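Local coordinates for protein mRNA-capping enzyme subunit alpha (Saccharomyces cerevisiae, PDB 3KYH) that transfers the GMP moiety of GTP to the 5'-diphosphate end of RNA through a covalent enzyme-GMP intermediate, the second step of mRNA capping, at residues K72-I84 / L125-I137. Sequence-based numbering, arbitrary orientation.
Sequences KTDGLRVLMFIVI and LQDGTLLDGELVI
Arg77 reaches across to Asp132 in a salt bridge between two antiparallel strands, 76-84 and 129-139. Its CB and CG lie near Gly133 O, and Arg77 CD runs past Gly133 O at 3.6 Å. The first torsion turns CG anti to the backbone N (chi1 -179°), and a bend at chi2 swings the end of the chain toward Asp132. There NE makes weak hydrogen bonds to both carboxylate oxygens, CZ lies nearest OD2, and NH2, with its partner in the guanidinium plane, meets Asp132 OD2 on the syn side, 27° out of the carboxylate plane. The two flat groups are tilted 60° to each other, and NH2 also donates to Ser48 O, which ties the arginine to a third part of the chain.

On the same face, Glu134 folds its carboxylate over the turn between Thr73 and Leu76. Gly75 N donates to Glu134 OE2 at 3.0 Å, coming from above the carboxylate plane. The bonded Gly75 is three residues after Lys72, the residue that carries GMP in the covalent intermediate.

Farther along, Met80 N bonds to Leu131 O at 2.9 Å, and Met80 CB packs on Leu131 CD2. Leu130, facing the other way, sets CD1 against Phe81 CD1 at 3.7 Å. Within the catalytic domain of the nucleotidyltransferase, strand 76-84 is flanked by 91-96 and 129-139, and 129-139 pairs antiparallel with 146-152 and 154-158, whose Tyr150 and Leu156 touch Met80 and Leu130.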
loop_
_atom_site.group_PDB
_atom_site.type_symbol
_atom_site.label_atom_id
_atom_site.label_comp_id
_atom_site.label_asym_id
_atom_site.label_seq_id
_atom_site.Cartn_x
_atom_site.Cartn_y
_atom_site.Cartn_z
ATOM N N LYS C 72 -27.980 34.058 -34.078
ATOM C CA LYS C 72 -27.253 32.903 -33.488
ATOM C C LYS C 72 -28.183 32.072 -32.574
ATOM O O LYS C 72 -28.377 32.441 -31.396
ATOM C CB LYS C 72 -25.975 33.342 -32.711
ATOM C CG LYS C 72 -25.212 32.182 -32.062
ATOM C CD LYS C 72 -23.946 32.525 -31.216
ATOM C CE LYS C 72 -23.783 31.580 -29.961
ATOM N NZ LYS C 72 -22.387 31.253 -29.551
ATOM N N THR C 73 -28.751 30.975 -33.097
ATOM C CA THR C 73 -29.548 30.046 -32.280
ATOM C C THR C 73 -28.719 29.447 -31.147
ATOM O O THR C 73 -27.594 28.990 -31.387
ATOM C CB THR C 73 -30.108 28.873 -33.086
ATOM O OG1 THR C 73 -29.113 28.384 -33.993
ATOM C CG2 THR C 73 -31.335 29.287 -33.870
ATOM N N ASP C 74 -29.258 29.477 -29.925
ATOM C CA ASP C 74 -28.566 28.950 -28.734
ATOM C C ASP C 74 -29.053 27.546 -28.342
ATOM O O ASP C 74 -29.632 27.306 -27.256
ATOM C CB ASP C 74 -28.612 29.939 -27.553
ATOM C CG ASP C 74 -27.662 29.549 -26.410
ATOM O OD1 ASP C 74 -27.955 28.576 -25.669
ATOM O OD2 ASP C 74 -26.639 30.247 -26.205
ATOM N N GLY C 75 -28.806 26.611 -29.256
ATOM C CA GLY C 75 -29.100 25.211 -28.986
ATOM C C GLY C 75 -27.836 24.419 -28.709
ATOM O O GLY C 75 -26.852 24.938 -28.130
ATOM N N LEU C 76 -27.881 23.153 -29.134
ATOM C CA LEU C 76 -26.787 22.228 -28.941
ATOM C C LEU C 76 -26.258 21.925 -30.311
ATOM O O LEU C 76 -26.809 21.039 -30.962
ATOM C CB LEU C 76 -27.291 20.942 -28.282
ATOM C CG LEU C 76 -26.228 20.028 -27.652
ATOM C CD1 LEU C 76 -25.621 20.655 -26.393
ATOM C CD2 LEU C 76 -26.751 18.629 -27.326
ATOM N N ARG C 77 -25.254 22.686 -30.769
ATOM C CA ARG C 77 -24.636 22.430 -32.084
ATOM C C ARG C 77 -24.156 20.980 -32.201
ATOM O O ARG C 77 -23.259 20.512 -31.483
ATOM C CB ARG C 77 -23.503 23.395 -32.445
ATOM C CG ARG C 77 -22.885 23.120 -33.844
ATOM C CD ARG C 77 -23.252 24.250 -34.793
ATOM N NE ARG C 77 -22.436 24.278 -36.003
ATOM C CZ ARG C 77 -21.119 24.485 -36.021
ATOM N NH1 ARG C 77 -20.440 24.677 -34.884
ATOM N NH2 ARG C 77 -20.473 24.468 -37.184
ATOM N N VAL C 78 -24.763 20.346 -33.197
ATOM C CA VAL C 78 -24.831 18.912 -33.427
ATOM C C VAL C 78 -24.982 18.786 -34.958
ATOM O O VAL C 78 -26.000 19.272 -35.503
ATOM C CB VAL C 78 -26.101 18.420 -32.658
ATOM C CG1 VAL C 78 -26.870 17.341 -33.370
ATOM C CG2 VAL C 78 -25.753 17.943 -31.279
ATOM N N LEU C 79 -23.970 18.244 -35.661
ATOM C CA LEU C 79 -24.128 18.040 -37.136
ATOM C C LEU C 79 -25.046 16.896 -37.368
ATOM O O LEU C 79 -25.350 16.159 -36.402
ATOM C CB LEU C 79 -22.862 17.835 -37.999
ATOM C CG LEU C 79 -22.482 19.057 -38.846
ATOM C CD1 LEU C 79 -21.210 19.715 -38.399
ATOM C CD2 LEU C 79 -22.305 18.694 -40.243
ATOM N N MET C 80 -25.526 16.818 -38.613
ATOM C CA MET C 80 -26.217 15.604 -39.065
ATOM C C MET C 80 -25.317 14.769 -39.973
ATOM O O MET C 80 -24.687 15.306 -40.909
ATOM C CB MET C 80 -27.542 15.918 -39.771
ATOM C CG MET C 80 -28.292 14.670 -40.244
ATOM S SD MET C 80 -29.140 13.877 -38.871
ATOM C CE MET C 80 -30.857 14.201 -39.299
ATOM N N PHE C 81 -25.268 13.467 -39.702
ATOM C CA PHE C 81 -24.552 12.530 -40.575
ATOM C C PHE C 81 -25.433 11.380 -41.018
ATOM O O PHE C 81 -25.907 10.606 -40.183
ATOM C CB PHE C 81 -23.309 11.985 -39.871
ATOM C CG PHE C 81 -22.421 11.129 -40.740
ATOM C CD1 PHE C 81 -22.219 11.424 -42.093
ATOM C CD2 PHE C 81 -21.685 10.092 -40.153
ATOM C CE1 PHE C 81 -21.341 10.661 -42.858
ATOM C CE2 PHE C 81 -20.797 9.318 -40.899
ATOM C CZ PHE C 81 -20.627 9.607 -42.262
ATOM N N ILE C 82 -25.674 11.290 -42.327
ATOM C CA ILE C 82 -26.498 10.180 -42.852
ATOM C C ILE C 82 -25.863 9.326 -43.936
ATOM O O ILE C 82 -25.550 9.810 -45.043
ATOM C CB ILE C 82 -27.991 10.537 -43.167
ATOM C CG1 ILE C 82 -28.158 11.980 -43.665
ATOM C CG2 ILE C 82 -28.831 10.401 -41.904
ATOM C CD1 ILE C 82 -27.820 12.195 -45.091
ATOM N N VAL C 83 -25.665 8.057 -43.545
ATOM C CA VAL C 83 -25.006 6.999 -44.330
ATOM C C VAL C 83 -25.627 5.602 -44.063
ATOM O O VAL C 83 -26.154 5.353 -42.966
ATOM C CB VAL C 83 -23.467 6.974 -44.081
ATOM C CG1 VAL C 83 -22.762 8.118 -44.791
ATOM C CG2 VAL C 83 -23.153 7.002 -42.592
ATOM N N ILE C 84 -25.496 4.698 -45.046
ATOM C CA ILE C 84 -26.217 3.404 -45.143
ATOM C C ILE C 84 -25.233 2.237 -44.980
ATOM O O ILE C 84 -24.581 1.826 -45.960
ATOM C CB ILE C 84 -26.893 3.265 -46.546
ATOM C CG1 ILE C 84 -27.013 4.627 -47.255
ATOM C CG2 ILE C 84 -28.203 2.460 -46.467
ATOM C CD1 ILE C 84 -27.200 4.554 -48.753
ATOM N N LEU C 125 -33.052 6.657 -51.707
ATOM C CA LEU C 125 -32.213 6.836 -50.510
ATOM C C LEU C 125 -31.166 7.972 -50.596
ATOM O O LEU C 125 -31.012 8.571 -51.658
ATOM C CB LEU C 125 -31.571 5.483 -50.135
ATOM C CG LEU C 125 -31.836 4.756 -48.804
ATOM C CD1 LEU C 125 -30.711 5.051 -47.849
ATOM C CD2 LEU C 125 -33.204 4.982 -48.119
ATOM N N GLN C 126 -30.476 8.253 -49.478
ATOM C CA GLN C 126 -29.413 9.276 -49.354
ATOM C C GLN C 126 -28.158 8.640 -48.744
ATOM O O GLN C 126 -28.262 7.917 -47.751
ATOM C CB GLN C 126 -29.886 10.430 -48.453
ATOM C CG GLN C 126 -29.174 11.775 -48.656
ATOM C CD GLN C 126 -29.977 12.788 -49.483
ATOM O OE1 GLN C 126 -31.218 12.838 -49.372
ATOM N NE2 GLN C 126 -29.268 13.638 -50.276
ATOM N N ASP C 127 -26.995 8.919 -49.348
ATOM C CA ASP C 127 -25.669 8.302 -49.031
ATOM C C ASP C 127 -24.620 9.369 -49.228
ATOM O O ASP C 127 -24.491 9.893 -50.351
ATOM C CB ASP C 127 -25.326 7.134 -49.993
ATOM C CG ASP C 127 -23.870 6.566 -49.846
ATOM O OD1 ASP C 127 -22.895 7.224 -49.380
ATOM O OD2 ASP C 127 -23.682 5.414 -50.313
ATOM N N GLY C 128 -23.836 9.584 -48.166
ATOM C CA GLY C 128 -22.807 10.623 -48.088
ATOM C C GLY C 128 -23.404 12.020 -48.018
ATOM O O GLY C 128 -23.334 12.796 -48.988
ATOM N N THR C 129 -24.010 12.344 -46.879
ATOM C CA THR C 129 -24.646 13.654 -46.720
ATOM C C THR C 129 -24.383 14.322 -45.356
ATOM O O THR C 129 -24.889 13.865 -44.316
ATOM C CB THR C 129 -26.143 13.587 -47.130
ATOM O OG1 THR C 129 -26.250 13.152 -48.495
ATOM C CG2 THR C 129 -26.853 14.925 -46.949
ATOM N N LEU C 130 -23.570 15.384 -45.383
ATOM C CA LEU C 130 -23.160 16.144 -44.178
ATOM C C LEU C 130 -23.632 17.617 -44.125
ATOM O O LEU C 130 -23.209 18.498 -44.907
ATOM C CB LEU C 130 -21.651 15.982 -43.878
ATOM C CG LEU C 130 -21.126 16.094 -42.431
ATOM C CD1 LEU C 130 -21.715 15.049 -41.476
ATOM C CD2 LEU C 130 -19.598 16.023 -42.376
ATOM N N LEU C 131 -24.501 17.845 -43.141
ATOM C CA LEU C 131 -25.276 19.083 -42.993
ATOM C C LEU C 131 -25.238 19.590 -41.551
ATOM O O LEU C 131 -25.608 18.866 -40.606
ATOM C CB LEU C 131 -26.727 18.883 -43.461
ATOM C CG LEU C 131 -27.584 17.699 -42.988
ATOM C CD1 LEU C 131 -28.705 17.511 -43.996
ATOM C CD2 LEU C 131 -26.802 16.402 -42.920
ATOM N N ASP C 132 -24.769 20.831 -41.412
ATOM C CA ASP C 132 -24.450 21.443 -40.122
ATOM C C ASP C 132 -25.603 22.153 -39.431
ATOM O O ASP C 132 -26.136 23.146 -39.950
ATOM C CB ASP C 132 -23.239 22.373 -40.276
ATOM C CG ASP C 132 -22.728 22.893 -38.949
ATOM O OD1 ASP C 132 -22.832 22.181 -37.927
ATOM O OD2 ASP C 132 -22.246 24.039 -38.926
ATOM N N GLY C 133 -25.924 21.684 -38.224
ATOM C CA GLY C 133 -27.141 22.147 -37.543
ATOM C C GLY C 133 -27.220 22.640 -36.102
ATOM O O GLY C 133 -26.293 22.458 -35.295
ATOM N N GLU C 134 -28.361 23.261 -35.789
ATOM C CA GLU C 134 -28.665 23.657 -34.410
ATOM C C GLU C 134 -29.936 23.105 -33.771
ATOM O O GLU C 134 -31.050 23.486 -34.122
ATOM C CB GLU C 134 -28.581 25.175 -34.227
ATOM C CG GLU C 134 -27.274 25.634 -33.557
ATOM C CD GLU C 134 -27.269 25.378 -32.068
ATOM O OE1 GLU C 134 -27.863 24.375 -31.631
ATOM O OE2 GLU C 134 -26.700 26.189 -31.322
ATOM N N LEU C 135 -29.762 22.213 -32.809
ATOM C CA LEU C 135 -30.912 21.587 -32.153
ATOM C C LEU C 135 -31.544 22.439 -31.030
ATOM O O LEU C 135 -31.221 22.266 -29.844
ATOM C CB LEU C 135 -30.575 20.159 -31.659
ATOM C CG LEU C 135 -31.756 19.267 -31.212
ATOM C CD1 LEU C 135 -32.451 18.735 -32.423
ATOM C CD2 LEU C 135 -31.368 18.086 -30.326
ATOM N N VAL C 136 -32.473 23.322 -31.410
ATOM C CA VAL C 136 -33.257 24.142 -30.447
ATOM C C VAL C 136 -34.454 23.392 -29.806
ATOM O O VAL C 136 -34.688 22.213 -30.100
ATOM C CB VAL C 136 -33.819 25.437 -31.125
ATOM C CG1 VAL C 136 -32.715 26.276 -31.765
ATOM C CG2 VAL C 136 -34.917 25.107 -32.146
ATOM N N ILE C 137 -35.204 24.087 -28.948
ATOM C CA ILE C 137 -36.561 23.686 -28.521
ATOM C C ILE C 137 -37.466 24.742 -29.128
ATOM O O ILE C 137 -36.982 25.788 -29.535
ATOM C CB ILE C 137 -36.759 23.668 -26.998
ATOM C CG1 ILE C 137 -35.416 23.550 -26.270
ATOM C CG2 ILE C 137 -37.704 22.532 -26.578
ATOM C CD1 ILE C 137 -34.553 24.809 -26.427
#